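Local coordinates for extracellular solute-binding protein family 1 (Arthrobacter chlorophenolicus, PDB 4R2F) that binds the disaccharide laminaribiose in this crystal and probably serves as the extracellular sugar-capturing component of a bacterial transporter, at residues E121-K124 / S125-Q128; D251-A254 / V255-T258. One frame throughout, in Å; residues are numbered along the deposited sequence.

Contact 1: residues E121-K124 / S125-Q128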
ATOM      1  N   GLU A 121       7.251  -6.669  24.477  1.00 28.66           N
ATOM      2  CA  GLU A 121       7.113  -6.956  25.924  1.00 33.49           C
ATOM      3  C   GLU A 121       6.260  -5.916  26.620  1.00 32.43           C
ATOM      4  O   GLU A 121       5.387  -6.271  27.398  1.00 39.86           O
ATOM      5  CB  GLU A 121       8.464  -6.954  26.648  1.00 42.94           C
ATOM      6  CG  GLU A 121       9.421  -8.097  26.348  1.00 57.21           C
ATOM      7  CD  GLU A 121      10.825  -7.832  26.911  1.00200.00           C
ATOM      8  OE1 GLU A 121      10.933  -7.276  28.031  1.00 56.99           O
ATOM      9  OE2 GLU A 121      11.832  -8.172  26.242  1.00 69.46           O
ATOM     10  N   LYS A 122       6.532  -4.631  26.368  1.00 30.53           N
ATOM     11  CA  LYS A 122       5.765  -3.575  26.973  1.00 31.78           C
ATOM     12  C   LYS A 122       4.296  -3.645  26.547  1.00 37.65           C
ATOM     13  O   LYS A 122       3.411  -3.373  27.351  1.00 32.50           O
ATOM     14  CB  LYS A 122       6.358  -2.190  26.689  1.00 30.39           C
ATOM     15  CG  LYS A 122       7.723  -1.925  27.330  1.00 38.81           C
ATOM     16  CD  LYS A 122       8.327  -0.636  26.752  1.00 41.11           C
ATOM     17  CE  LYS A 122       9.446  -0.076  27.600  1.00 83.77           C
ATOM     18  NZ  LYS A 122       8.891   0.512  28.844  1.00 70.23           N
ATOM     19  N   LEU A 123       4.027  -4.018  25.300  1.00 29.29           N
ATOM     20  CA  LEU A 123       2.645  -4.137  24.835  1.00 34.25           C
ATOM     21  C   LEU A 123       1.941  -5.340  25.486  1.00 35.21           C
ATOM     22  O   LEU A 123       0.748  -5.297  25.752  1.00 31.68           O
ATOM     23  CB  LEU A 123       2.588  -4.281  23.318  1.00 42.57           C
ATOM     24  CG  LEU A 123       3.107  -3.092  22.526  1.00 32.68           C
ATOM     25  CD1 LEU A 123       3.168  -3.449  21.041  1.00 36.71           C
ATOM     26  CD2 LEU A 123       2.283  -1.839  22.776  1.00 35.81           C
ATOM     27  N   LYS A 124       2.687  -6.412  25.731  1.00 29.42           N
ATOM     28  CA  LYS A 124       2.137  -7.546  26.453  1.00 32.74           C
ATOM     29  C   LYS A 124       1.756  -7.153  27.871  1.00 45.13           C
ATOM     30  O   LYS A 124       0.722  -7.569  28.355  1.00 40.23           O
ATOM     31  CB  LYS A 124       3.113  -8.719  26.460  1.00 39.64           C
ATOM     32  CG  LYS A 124       3.159  -9.428  25.117  1.00 33.72           C
ATOM     33  CD  LYS A 124       4.145 -10.565  25.105  1.00 38.87           C
ATOM     34  CE  LYS A 124       4.182 -11.191  23.729  1.00 43.16           C
ATOM     35  NZ  LYS A 124       5.126 -12.322  23.702  1.00 53.90           N
ATOM     36  N   SER A 125       2.566  -6.319  28.516  1.00 43.79           N
ATOM     37  CA  SER A 125       2.317  -5.941  29.914  1.00 40.17           C
ATOM     38  C   SER A 125       1.147  -5.020  30.008  1.00 38.52           C
ATOM     39  O   SER A 125       0.301  -5.217  30.876  1.00 43.00           O
ATOM     40  CB  SER A 125       3.519  -5.232  30.546  1.00 37.42           C
ATOM     41  OG  SER A 125       4.630  -6.080  30.580  1.00 42.68           O
ATOM     42  N   ASN A 126       1.120  -3.998  29.139  1.00 36.60           N
ATOM     43  CA  ASN A 126       0.057  -2.984  29.173  1.00 30.80           C
ATOM     44  C   ASN A 126      -1.271  -3.470  28.572  1.00 39.61           C
ATOM     45  O   ASN A 126      -2.279  -2.814  28.735  1.00 38.73           O
ATOM     46  CB  ASN A 126       0.503  -1.601  28.607  1.00 37.32           C
ATOM     47  CG  ASN A 126       0.414  -1.483  27.072  1.00 43.01           C
ATOM     48  OD1 ASN A 126      -0.147  -2.321  26.356  1.00 37.99           O
ATOM     49  ND2 ASN A 126       0.965  -0.402  26.569  1.00 37.55           N
ATOM     50  N   GLY A 127      -1.263  -4.612  27.883  1.00 37.99           N
ATOM     51  CA  GLY A 127      -2.504  -5.218  27.396  1.00 41.85           C
ATOM     52  C   GLY A 127      -2.764  -5.030  25.912  1.00 43.56           C
ATOM     53  O   GLY A 127      -3.574  -5.757  25.340  1.00 44.48           O
ATOM     54  N   GLN A 128      -2.085  -4.082  25.265  1.00 35.19           N
ATOM     55  CA  GLN A 128      -2.355  -3.836  23.849  1.00 37.02           C
ATOM     56  C   GLN A 128      -2.055  -5.022  22.945  1.00 32.27           C
ATOM     57  O   GLN A 128      -2.730  -5.198  21.950  1.00 37.87           O
ATOM     58  CB  GLN A 128      -1.656  -2.570  23.316  1.00 42.42           C
ATOM     59  CG  GLN A 128      -2.662  -1.708  22.588  1.00 60.88           C
ATOM     60  CD  GLN A 128      -2.085  -0.597  21.746  1.00 43.50           C
ATOM     61  OE1 GLN A 128      -2.759  -0.101  20.832  1.00 44.43           O
ATOM     62  NE2 GLN A 128      -0.877  -0.177  22.050  1.00 37.03           N
TER
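Ser125 N bonds back to Glu121 O in the last turn of helix 117-126, at 3.0 Å, an ordinary helical i to i+4 bond, while a weak and strongly bent second one (120°) goes to Lys122 O. The serine side chain turns back over the same turn, with OG anti to the carbonyl carbon (chi1 -62°) and 3.3 Å from Glu121 O. Asn126 N meets Lys122 O at 3.0 Å along a nearly straight N-H line. Its side chain takes the crowded position between backbone N and carbonyl carbon (chi1 84°), which lays CB and CG against Lys122 O and turns the amide back alongside the last turn, beside the carbonyls of Lys122 and Leu123. There OD1 accepts from Gln128 N at 2.8 Å, with the donor nearly along the C=O axis: an Asx turn that forms where the helix finishes. Asn126 OD1 also stands 3.2 Å from Leu123 O, an acceptor beside an acceptor. Gly127 is the first residue to leave helical angles, at positive phi, where a CB would collide with Asn126 O, a clash that glycine avoids; its N gives Leu123 O a weak bond of 3.0 Å. Gln128 then runs on past the turn, its side chain slanting across that of Leu123, with CB 4.0 Å from Leu123 CD2. Beyond them, Leu333 of helix 322-335 touches both side chains. Lys122 NZ forms a salt bridge with Glu327 of the same helix 322-335; Lys124 makes a cation-pi contact with Phe129.

Contact 2: residues D251-A254 / V255-T258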
ATOM      1  N   ASP A 251      -6.612   5.603 -19.151  1.00 31.38           N
ATOM      2  CA  ASP A 251      -6.441   6.952 -19.695  1.00 35.57           C
ATOM      3  C   ASP A 251      -5.034   7.013 -20.266  1.00 32.30           C
ATOM      4  O   ASP A 251      -4.070   6.589 -19.600  1.00 28.93           O
ATOM      5  CB  ASP A 251      -6.630   7.945 -18.538  1.00 32.84           C
ATOM      6  CG  ASP A 251      -6.502   9.422 -18.933  1.00 33.94           C
ATOM      7  OD1 ASP A 251      -5.803   9.813 -19.895  1.00 29.67           O
ATOM      8  OD2 ASP A 251      -7.092  10.231 -18.184  1.00 33.40           O
ATOM      9  N   PRO A 252      -4.891   7.501 -21.513  1.00 35.50           N
ATOM     10  CA  PRO A 252      -3.557   7.524 -22.100  1.00 36.94           C
ATOM     11  C   PRO A 252      -2.556   8.389 -21.324  1.00 35.00           C
ATOM     12  O   PRO A 252      -1.343   8.158 -21.435  1.00 34.15           O
ATOM     13  CB  PRO A 252      -3.800   8.096 -23.513  1.00 34.80           C
ATOM     14  CG  PRO A 252      -5.055   8.884 -23.375  1.00 38.96           C
ATOM     15  CD  PRO A 252      -5.897   8.068 -22.431  1.00 40.34           C
ATOM     16  N   ALA A 253      -3.032   9.360 -20.538  1.00 32.95           N
ATOM     17  CA  ALA A 253      -2.113  10.147 -19.692  1.00 30.15           C
ATOM     18  C   ALA A 253      -1.939   9.572 -18.285  1.00 33.13           C
ATOM     19  O   ALA A 253      -1.262  10.184 -17.479  1.00 29.47           O
ATOM     20  CB  ALA A 253      -2.575  11.580 -19.584  1.00 24.49           C
ATOM     21  N   ALA A 254      -2.544   8.421 -17.981  1.00 30.80           N
ATOM     22  CA  ALA A 254      -2.419   7.830 -16.609  1.00 27.53           C
ATOM     23  C   ALA A 254      -0.960   7.717 -16.123  1.00 27.49           C
ATOM     24  O   ALA A 254      -0.675   7.867 -14.946  1.00 26.67           O
ATOM     25  CB  ALA A 254      -3.081   6.464 -16.550  1.00 30.87           C
ATOM     26  N   VAL A 255      -0.051   7.428 -17.039  1.00 30.65           N
ATOM     27  CA  VAL A 255       1.369   7.287 -16.716  1.00 25.88           C
ATOM     28  C   VAL A 255       1.937   8.524 -16.007  1.00 29.46           C
ATOM     29  O   VAL A 255       2.882   8.427 -15.207  1.00 31.33           O
ATOM     30  CB  VAL A 255       2.194   6.965 -18.006  1.00 28.98           C
ATOM     31  CG1 VAL A 255       2.058   8.060 -19.034  1.00 29.83           C
ATOM     32  CG2 VAL A 255       3.661   6.763 -17.687  1.00 34.60           C
ATOM     33  N   SER A 256       1.362   9.688 -16.306  1.00 28.76           N
ATOM     34  CA  SER A 256       1.856  10.959 -15.819  1.00 24.09           C
ATOM     35  C   SER A 256       1.206  11.432 -14.521  1.00 27.02           C
ATOM     36  O   SER A 256       1.638  12.440 -13.950  1.00 31.89           O
ATOM     37  CB  SER A 256       1.628  12.045 -16.886  1.00 27.33           C
ATOM     38  OG  SER A 256       0.244  12.400 -16.999  1.00 29.32           O
ATOM     39  N   TYR A 257       0.170  10.735 -14.071  1.00 29.57           N
ATOM     40  CA  TYR A 257      -0.696  11.308 -13.057  1.00 34.06           C
ATOM     41  C   TYR A 257      -0.180  11.129 -11.646  1.00 25.95           C
ATOM     42  O   TYR A 257       0.124  10.024 -11.206  1.00 26.83           O
ATOM     43  CB  TYR A 257      -2.083  10.721 -13.123  1.00 25.48           C
ATOM     44  CG  TYR A 257      -2.952  11.134 -14.286  1.00 31.93           C
ATOM     45  CD1 TYR A 257      -2.803  12.366 -14.948  1.00 28.42           C
ATOM     46  CD2 TYR A 257      -3.981  10.311 -14.674  1.00 33.27           C
ATOM     47  CE1 TYR A 257      -3.655  12.713 -15.992  1.00 29.01           C
ATOM     48  CE2 TYR A 257      -4.823  10.635 -15.715  1.00 36.05           C
ATOM     49  CZ  TYR A 257      -4.667  11.826 -16.370  1.00 32.23           C
ATOM     50  OH  TYR A 257      -5.544  12.092 -17.395  1.00 31.95           O
ATOM     51  N   THR A 258      -0.107  12.237 -10.940  1.00 28.46           N
ATOM     52  CA  THR A 258       0.293  12.269  -9.557  1.00 32.18           C
ATOM     53  C   THR A 258      -0.899  11.829  -8.709  1.00 21.20           C
ATOM     54  O   THR A 258      -2.024  11.623  -9.208  1.00 28.73           O
ATOM     55  CB  THR A 258       0.636  13.712  -9.107  1.00 29.88           C
ATOM     56  OG1 THR A 258      -0.518  14.524  -9.343  1.00 28.90           O
ATOM     57  CG2 THR A 258       1.862  14.316  -9.842  1.00 32.63           C
TER
HETATM   58  O   HOH W   1      -1.306   5.747 -19.302  1.00 37.26           O
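The Tyr257 ring lies over the backbone of Ala253 and Ala254: Ala253 O stands 3.6 Å above the plane, over the ring centre, and Ala254 N sits over the same face nearer the rim. At the phenol edge, in the ring plane, is Asp251 OD2, whose carboxylate is turned 85° to the ring. This ring covers a type I beta turn from Asp251 to Ala254, closed by Ala254 N to Asp251 O and leading into a short 3-10 segment. Tyr257 OH donates to Asp251 OD2 at 2.5 Å, a short bond that meets the carboxylate from above its plane. Asp251 CG lies opposite its own backbone N (chi1 -179°), which carries OD1 to Ala253 N at 2.9 Å: an Asx turn. The one carboxylate thus links Ala253 N, inside the turn, to the phenol, and OD2 also accepts from Gln265 of helix 259-267. Ala253 CB packs on the phenol end, 3.8 Å from Tyr257 CZ. A phenylalanine in place of Tyr257 would probably keep much of the packing on the turn but leave Asp251 OD2 without its phenol donor. Farther along, Tyr257 N binds Ala254 O almost straight at 3.1 Å, while the backbones of Ala254 and Tyr257 are hydrogen-bonded to those of Ser198 and Gly199, respectively. A water accepts from Val255 N and lies within hydrogen-bonding distance of Asp251 O. Ser256 grips Ala253 O twice: its N comes from above the carbonyl plane at 2.9 Å, and its OG, placed between backbone N and carbonyl carbon (chi1 72°), donates within that plane at 2.7 Å.

In the fold
From the N terminus the chain first reaches contact 1, where residues 121-128 finish helix 117-126 and turn into the loop beyond, against helix 322-335 from much later in the sequence. The chain then runs through the long strand 145-161 and several helices before contact 2, whose residues 251-258 close a turn in the loop joining helix 232-246 to helix 259-267. The two are local and in series, neither nested nor crossed, with centres about 46 Å apart on opposite sides of the chain's centre. Contact 2 is tied to the loop around residues 198-202, and its Tyr257 side chain lies about 10 Å from a glucose unit of the bound sugar.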